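PDB 2J4X: mitogen from Streptococcus dysgalactiae, which acts as a bacterial superantigen of the staphylococcal/streptococcal toxin family, probably with toxin activity, and binds a zinc ion. Local coordinates for residues S107-N112 with S200-Y205; Y126-Q131 with D141-K146. One frame throughout, in Å; residues are numbered along the deposited sequence.

In the fold
Both interactions belong to the beta-grasp domain, and together they illustrate how such a domain is built from a mixed sheet and the helix packed on it. Interaction 1 joins strands 104-114 and 199-206, the parallel pair inside a five-stranded sheet; interaction 2 sets helix 137-150 against strand 126-132, an outermost strand of that sheet. Their centres lie about 9 Å apart, and strand 104-114 pairs antiparallel with 126-132, so the two contacts share a sheet. Along the chain, interaction 2 is nested within the loop that interaction 1 closes. The helix packs on the face that carries M111 and F202, while H201 and D203 hold the zinc ion on the other.

Interaction 1: residues S107-N112 with S200-Y205; sequences STIYMN and SHFDVY. With ZN (zinc ion), chain B.
N112, F202 and I109 bury the most surface where the parallel strands of 107-112 and 200-205 meet. N112 is held through its backbone: its N donates to F202 O at 2.8 Å, and its O accepts from V204 N at 2.6 Å. A third bond, F202 N to Y110 O, continues the parallel pairing. On the face shared by M111 and F202, the phenyl ring of F202 receives a CH-pi contact: I109 CG2 sits over the ring centre, 3.6 Å from the centroid. With I109 CG2 anti to its backbone N (CG1 at chi1 -58°), this methyl, rather than the CG1 branch, is brought over the ring. Farther along, M111 CG packs on V204 CG2 at 3.7 Å. A water accepts from Y110 N and donates to S200 O, bridging the strands where S200 and H201 form a classic beta bulge opposite H171. On the other face the zinc ion is bound by H201 NE2 at 2.1 Å and by D203 OD2 at 2.2 Å. S200 OG accepts from H201 ND1 in the ring plane at 3.1 Å, a second-shell bond that, with the metal, helps fix the ring's rotation. H171 completes the zinc site on this beta-grasp sheet.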
loop_
_atom_site.group_PDB
_atom_site.type_symbol
_atom_site.label_atom_id
_atom_site.label_comp_id
_atom_site.label_asym_id
_atom_site.label_seq_id
_atom_site.Cartn_x
_atom_site.Cartn_y
_atom_site.Cartn_z
ATOM N N SER A 107 -2.305 16.532 -2.117
ATOM C CA SER A 107 -0.948 16.391 -1.620
ATOM C C SER A 107 -0.076 15.810 -2.701
ATOM O O SER A 107 -0.482 14.876 -3.403
ATOM C CB SER A 107 -0.884 15.444 -0.427
ATOM O OG SER A 107 -1.597 15.947 0.673
ATOM N N THR A 108 1.115 16.379 -2.852
ATOM C CA THR A 108 2.089 15.863 -3.802
ATOM C C THR A 108 3.285 15.652 -2.903
ATOM O O THR A 108 4.005 16.599 -2.573
ATOM C CB THR A 108 2.439 16.866 -4.922
ATOM O OG1 THR A 108 1.379 16.897 -5.883
ATOM C CG2 THR A 108 3.716 16.462 -5.628
ATOM N N ILE A 109 3.465 14.405 -2.471
ATOM C CA ILE A 109 4.566 14.062 -1.582
ATOM C C ILE A 109 5.772 13.524 -2.343
ATOM O O ILE A 109 5.642 12.650 -3.202
ATOM C CB ILE A 109 4.092 13.039 -0.506
ATOM C CG1 ILE A 109 2.927 13.640 0.296
ATOM C CG2 ILE A 109 5.221 12.728 0.474
ATOM C CD1 ILE A 109 3.322 14.859 1.097
ATOM N N TYR A 110 6.941 14.083 -2.030
ATOM C CA TYR A 110 8.192 13.679 -2.655
ATOM C C TYR A 110 8.800 12.437 -2.014
ATOM O O TYR A 110 8.698 12.199 -0.803
ATOM C CB TYR A 110 9.216 14.843 -2.675
ATOM C CG TYR A 110 9.007 15.743 -3.869
ATOM C CD1 TYR A 110 7.943 16.648 -3.897
ATOM C CD2 TYR A 110 9.737 15.551 -5.044
ATOM C CE1 TYR A 110 7.589 17.328 -5.080
ATOM C CE2 TYR A 110 9.401 16.215 -6.230
ATOM C CZ TYR A 110 8.316 17.101 -6.247
ATOM O OH TYR A 110 7.908 17.711 -7.428
ATOM N N MET A 111 9.415 11.641 -2.880
ATOM C CA MET A 111 10.067 10.402 -2.513
ATOM C C MET A 111 11.564 10.678 -2.720
ATOM O O MET A 111 11.999 10.977 -3.830
ATOM C CB MET A 111 9.556 9.299 -3.453
ATOM C CG MET A 111 9.765 7.860 -3.027
ATOM S SD MET A 111 8.773 6.787 -4.121
ATOM C CE MET A 111 9.988 6.326 -5.303
ATOM N N ASN A 112 12.332 10.629 -1.636
ATOM C CA ASN A 112 13.779 10.845 -1.689
ATOM C C ASN A 112 14.415 9.478 -1.692
ATOM O O ASN A 112 14.209 8.704 -0.748
ATOM C CB ASN A 112 14.272 11.579 -0.450
ATOM C CG ASN A 112 13.656 12.940 -0.301
ATOM O OD1 ASN A 112 13.386 13.387 0.820
ATOM N ND2 ASN A 112 13.436 13.618 -1.429
ATOM N N SER A 200 5.563 15.014 5.738
ATOM C CA SER A 200 6.384 15.957 5.020
ATOM C C SER A 200 6.830 15.303 3.712
ATOM O O SER A 200 6.528 15.810 2.630
ATOM C CB SER A 200 7.593 16.359 5.844
ATOM O OG SER A 200 8.398 17.254 5.091
ATOM N N HIS A 201 7.523 14.170 3.800
ATOM C CA HIS A 201 7.990 13.484 2.596
ATOM C C HIS A 201 8.235 12.014 2.856
ATOM O O HIS A 201 8.042 11.546 3.977
ATOM C CB HIS A 201 9.295 14.099 2.104
ATOM C CG HIS A 201 10.369 14.143 3.146
ATOM N ND1 HIS A 201 10.396 15.089 4.149
ATOM C CD2 HIS A 201 11.449 13.352 3.348
ATOM C CE1 HIS A 201 11.447 14.883 4.922
ATOM N NE2 HIS A 201 12.104 13.836 4.458
ATOM N N PHE A 202 8.651 11.290 1.814
ATOM C CA PHE A 202 8.960 9.861 1.934
ATOM C C PHE A 202 10.455 9.678 1.695
ATOM O O PHE A 202 11.008 10.306 0.793
ATOM C CB PHE A 202 8.188 9.030 0.896
ATOM C CG PHE A 202 6.696 9.101 1.042
ATOM C CD1 PHE A 202 5.881 9.106 -0.089
ATOM C CD2 PHE A 202 6.106 9.189 2.305
ATOM C CE1 PHE A 202 4.492 9.204 0.031
ATOM C CE2 PHE A 202 4.724 9.288 2.440
ATOM C CZ PHE A 202 3.913 9.297 1.298
ATOM N N ASP A 203 11.098 8.833 2.505
ATOM C CA ASP A 203 12.531 8.550 2.371
ATOM C C ASP A 203 12.778 7.089 2.050
ATOM O O ASP A 203 12.300 6.202 2.755
ATOM C CB ASP A 203 13.283 8.892 3.653
ATOM C CG ASP A 203 13.424 10.384 3.874
ATOM O OD1 ASP A 203 13.866 11.107 2.941
ATOM O OD2 ASP A 203 13.096 10.825 4.997
ATOM N N VAL A 204 13.537 6.840 0.991
ATOM C CA VAL A 204 13.841 5.476 0.579
ATOM C C VAL A 204 15.321 5.204 0.842
ATOM O O VAL A 204 16.165 5.952 0.374
ATOM C CB VAL A 204 13.537 5.293 -0.906
ATOM C CG1 VAL A 204 13.769 3.860 -1.306
ATOM C CG2 VAL A 204 12.109 5.721 -1.194
ATOM N N TYR A 205 15.637 4.151 1.601
ATOM C CA TYR A 205 17.030 3.811 1.930
ATOM C C TYR A 205 17.497 2.523 1.307
ATOM O O TYR A 205 17.395 1.462 1.923
ATOM C CB TYR A 205 17.222 3.717 3.440
ATOM C CG TYR A 205 16.932 5.020 4.114
ATOM C CD1 TYR A 205 15.658 5.309 4.620
ATOM C CD2 TYR A 205 17.909 6.006 4.177
ATOM C CE1 TYR A 205 15.373 6.554 5.174
ATOM C CE2 TYR A 205 17.637 7.249 4.721
ATOM C CZ TYR A 205 16.377 7.516 5.216
ATOM O OH TYR A 205 16.150 8.756 5.755
HETATM ZN ZN ZN B . 13.485 12.856 5.710
HETATM O O HOH W 1 7.139 16.516 0.008
#

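Interaction 2: residues Y126-Q131 with D141-K146; sequences YKITFQ and DVRLRK
Strand 126-131 and helix 141-146 run roughly antiparallel, their axes 150° apart in direction and 9.9 Å apart at closest approach, with I128 and L144 the nearest pair by CA. R143 bridges most of that spacing. A bend at chi3 (62°) sets its NE, from which the guanidinium lies against I128 CG2. The guanidinium meets the strand end-on: NH1 and NH2 both donate to the backbone oxygen of T129, at 2.9 Å for NH1 to T129 O and 3.0 Å for NH2 to T129 O. The oxygen lies at the edge of the guanidinium, near its plane, and the NH2 bond uses a carbonyl lone pair, whereas NH1 is tilted from the carbonyl plane. This two-nitrogen grip on one atom restrains rotation of the flat group. I128 CG2 covers one guanidinium face over its centre, 3.4 Å from R143 CZ. F130 passes R143 in the opposite direction; R143 CZ lies 5.0 Å from the centroid of the F130 ring, a long cation-pi contact that is at most weakly attractive. The other branch of I128 reaches the helix, CD1 lying 4.1 Å from L144 CB. E139, earlier on helix 137-150, forms a salt bridge with R143 NH1, probably balancing its charge. L144 also touches M111 of strand 104-114, so the helix packs across both neighbouring strands, while the side chains of D141 and R145 touch helix 7-14.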
loop_
_atom_site.group_PDB
_atom_site.type_symbol
_atom_site.label_atom_id
_atom_site.label_comp_id
_atom_site.label_asym_id
_atom_site.label_seq_id
_atom_site.Cartn_x
_atom_site.Cartn_y
_atom_site.Cartn_z
ATOM N N TYR A 126 11.068 11.692 -7.926
ATOM C CA TYR A 126 9.784 11.018 -7.676
ATOM C C TYR A 126 8.862 11.648 -6.638
ATOM O O TYR A 126 9.272 11.958 -5.515
ATOM C CB TYR A 126 10.012 9.568 -7.268
ATOM C CG TYR A 126 10.466 8.702 -8.401
ATOM C CD1 TYR A 126 11.788 8.279 -8.491
ATOM C CD2 TYR A 126 9.571 8.307 -9.389
ATOM C CE1 TYR A 126 12.210 7.473 -9.545
ATOM C CE2 TYR A 126 9.976 7.505 -10.445
ATOM C CZ TYR A 126 11.295 7.089 -10.518
ATOM O OH TYR A 126 11.691 6.287 -11.560
ATOM N N LYS A 127 7.602 11.807 -7.042
ATOM C CA LYS A 127 6.531 12.366 -6.212
ATOM C C LYS A 127 5.326 11.411 -6.319
ATOM O O LYS A 127 5.137 10.752 -7.350
ATOM C CB LYS A 127 6.141 13.767 -6.719
ATOM N N ILE A 128 4.546 11.288 -5.243
ATOM C CA ILE A 128 3.338 10.451 -5.265
ATOM C C ILE A 128 2.241 11.426 -4.895
ATOM O O ILE A 128 2.339 12.145 -3.898
ATOM C CB ILE A 128 3.337 9.301 -4.204
ATOM C CG1 ILE A 128 4.526 8.351 -4.417
ATOM C CG2 ILE A 128 2.044 8.492 -4.325
ATOM C CD1 ILE A 128 4.637 7.248 -3.332
ATOM N N THR A 129 1.201 11.457 -5.709
ATOM C CA THR A 129 0.082 12.356 -5.473
ATOM C C THR A 129 -1.125 11.681 -4.805
ATOM O O THR A 129 -1.523 10.574 -5.190
ATOM C CB THR A 129 -0.364 13.022 -6.812
ATOM O OG1 THR A 129 0.674 13.896 -7.293
ATOM C CG2 THR A 129 -1.639 13.823 -6.613
ATOM N N PHE A 130 -1.673 12.361 -3.786
ATOM C CA PHE A 130 -2.866 11.920 -3.030
ATOM C C PHE A 130 -3.924 13.040 -3.029
ATOM O O PHE A 130 -3.593 14.227 -3.052
ATOM C CB PHE A 130 -2.522 11.585 -1.576
ATOM C CG PHE A 130 -1.426 10.583 -1.433
ATOM C CD1 PHE A 130 -0.099 10.990 -1.368
ATOM C CD2 PHE A 130 -1.710 9.228 -1.373
ATOM C CE1 PHE A 130 0.936 10.055 -1.240
ATOM C CE2 PHE A 130 -0.681 8.293 -1.245
ATOM C CZ PHE A 130 0.639 8.713 -1.179
ATOM N N GLN A 131 -5.192 12.658 -3.000
ATOM C CA GLN A 131 -6.242 13.655 -2.993
ATOM C C GLN A 131 -7.192 13.592 -1.789
ATOM O O GLN A 131 -8.221 14.290 -1.776
ATOM C CB GLN A 131 -7.032 13.591 -4.297
ATOM C CG GLN A 131 -7.666 12.274 -4.562
ATOM C CD GLN A 131 -8.203 12.190 -5.964
ATOM O OE1 GLN A 131 -9.270 12.731 -6.273
ATOM N NE2 GLN A 131 -7.455 11.517 -6.836
ATOM N N ASP A 141 2.421 2.343 0.658
ATOM C CA ASP A 141 3.435 1.299 0.542
ATOM C C ASP A 141 3.451 0.641 -0.828
ATOM O O ASP A 141 4.507 0.497 -1.440
ATOM C CB ASP A 141 3.226 0.253 1.650
ATOM C CG ASP A 141 4.434 -0.668 1.826
ATOM O OD1 ASP A 141 5.577 -0.186 1.687
ATOM O OD2 ASP A 141 4.250 -1.864 2.120
ATOM N N VAL A 142 2.274 0.243 -1.301
ATOM C CA VAL A 142 2.129 -0.386 -2.605
ATOM C C VAL A 142 2.490 0.536 -3.774
ATOM O O VAL A 142 3.149 0.119 -4.715
ATOM C CB VAL A 142 0.673 -0.910 -2.808
ATOM C CG1 VAL A 142 0.446 -1.287 -4.289
ATOM C CG2 VAL A 142 0.423 -2.107 -1.861
ATOM N N ARG A 143 2.038 1.780 -3.748
ATOM C CA ARG A 143 2.380 2.696 -4.825
ATOM C C ARG A 143 3.898 3.029 -4.789
ATOM O O ARG A 143 4.555 3.170 -5.845
ATOM C CB ARG A 143 1.535 3.973 -4.705
ATOM C CG ARG A 143 0.038 3.746 -4.881
ATOM C CD ARG A 143 -0.751 5.045 -4.716
ATOM N NE ARG A 143 -0.394 6.048 -5.720
ATOM C CZ ARG A 143 -0.839 7.299 -5.718
ATOM N NH1 ARG A 143 -1.654 7.702 -4.766
ATOM N NH2 ARG A 143 -0.481 8.151 -6.663
ATOM N N LEU A 144 4.458 3.143 -3.587
ATOM C CA LEU A 144 5.875 3.457 -3.459
ATOM C C LEU A 144 6.701 2.315 -4.000
ATOM O O LEU A 144 7.691 2.543 -4.703
ATOM C CB LEU A 144 6.260 3.736 -1.994
ATOM C CG LEU A 144 7.727 4.128 -1.750
ATOM C CD1 LEU A 144 7.827 5.103 -0.594
ATOM C CD2 LEU A 144 8.555 2.886 -1.497
ATOM N N ARG A 145 6.305 1.086 -3.680
ATOM C CA ARG A 145 7.050 -0.083 -4.159
ATOM C C ARG A 145 6.936 -0.221 -5.675
ATOM O O ARG A 145 7.936 -0.462 -6.339
ATOM C CB ARG A 145 6.562 -1.369 -3.476
ATOM C CG ARG A 145 6.936 -1.451 -2.016
ATOM C CD ARG A 145 6.328 -2.655 -1.340
ATOM N NE ARG A 145 6.436 -2.561 0.109
ATOM C CZ ARG A 145 7.024 -3.462 0.889
ATOM N NH1 ARG A 145 7.577 -4.550 0.376
ATOM N NH2 ARG A 145 7.033 -3.281 2.194
ATOM N N LYS A 146 5.726 -0.053 -6.218
ATOM C CA LYS A 146 5.487 -0.152 -7.661
ATOM C C LYS A 146 6.288 0.904 -8.436
ATOM O O LYS A 146 6.816 0.631 -9.510
ATOM C CB LYS A 146 3.992 -0.031 -7.963
ATOM C CG LYS A 146 3.218 -1.319 -7.745
ATOM C CD LYS A 146 1.711 -1.105 -7.978
ATOM C CE LYS A 146 0.878 -2.379 -7.837
ATOM N NZ LYS A 146 1.009 -3.262 -9.010
#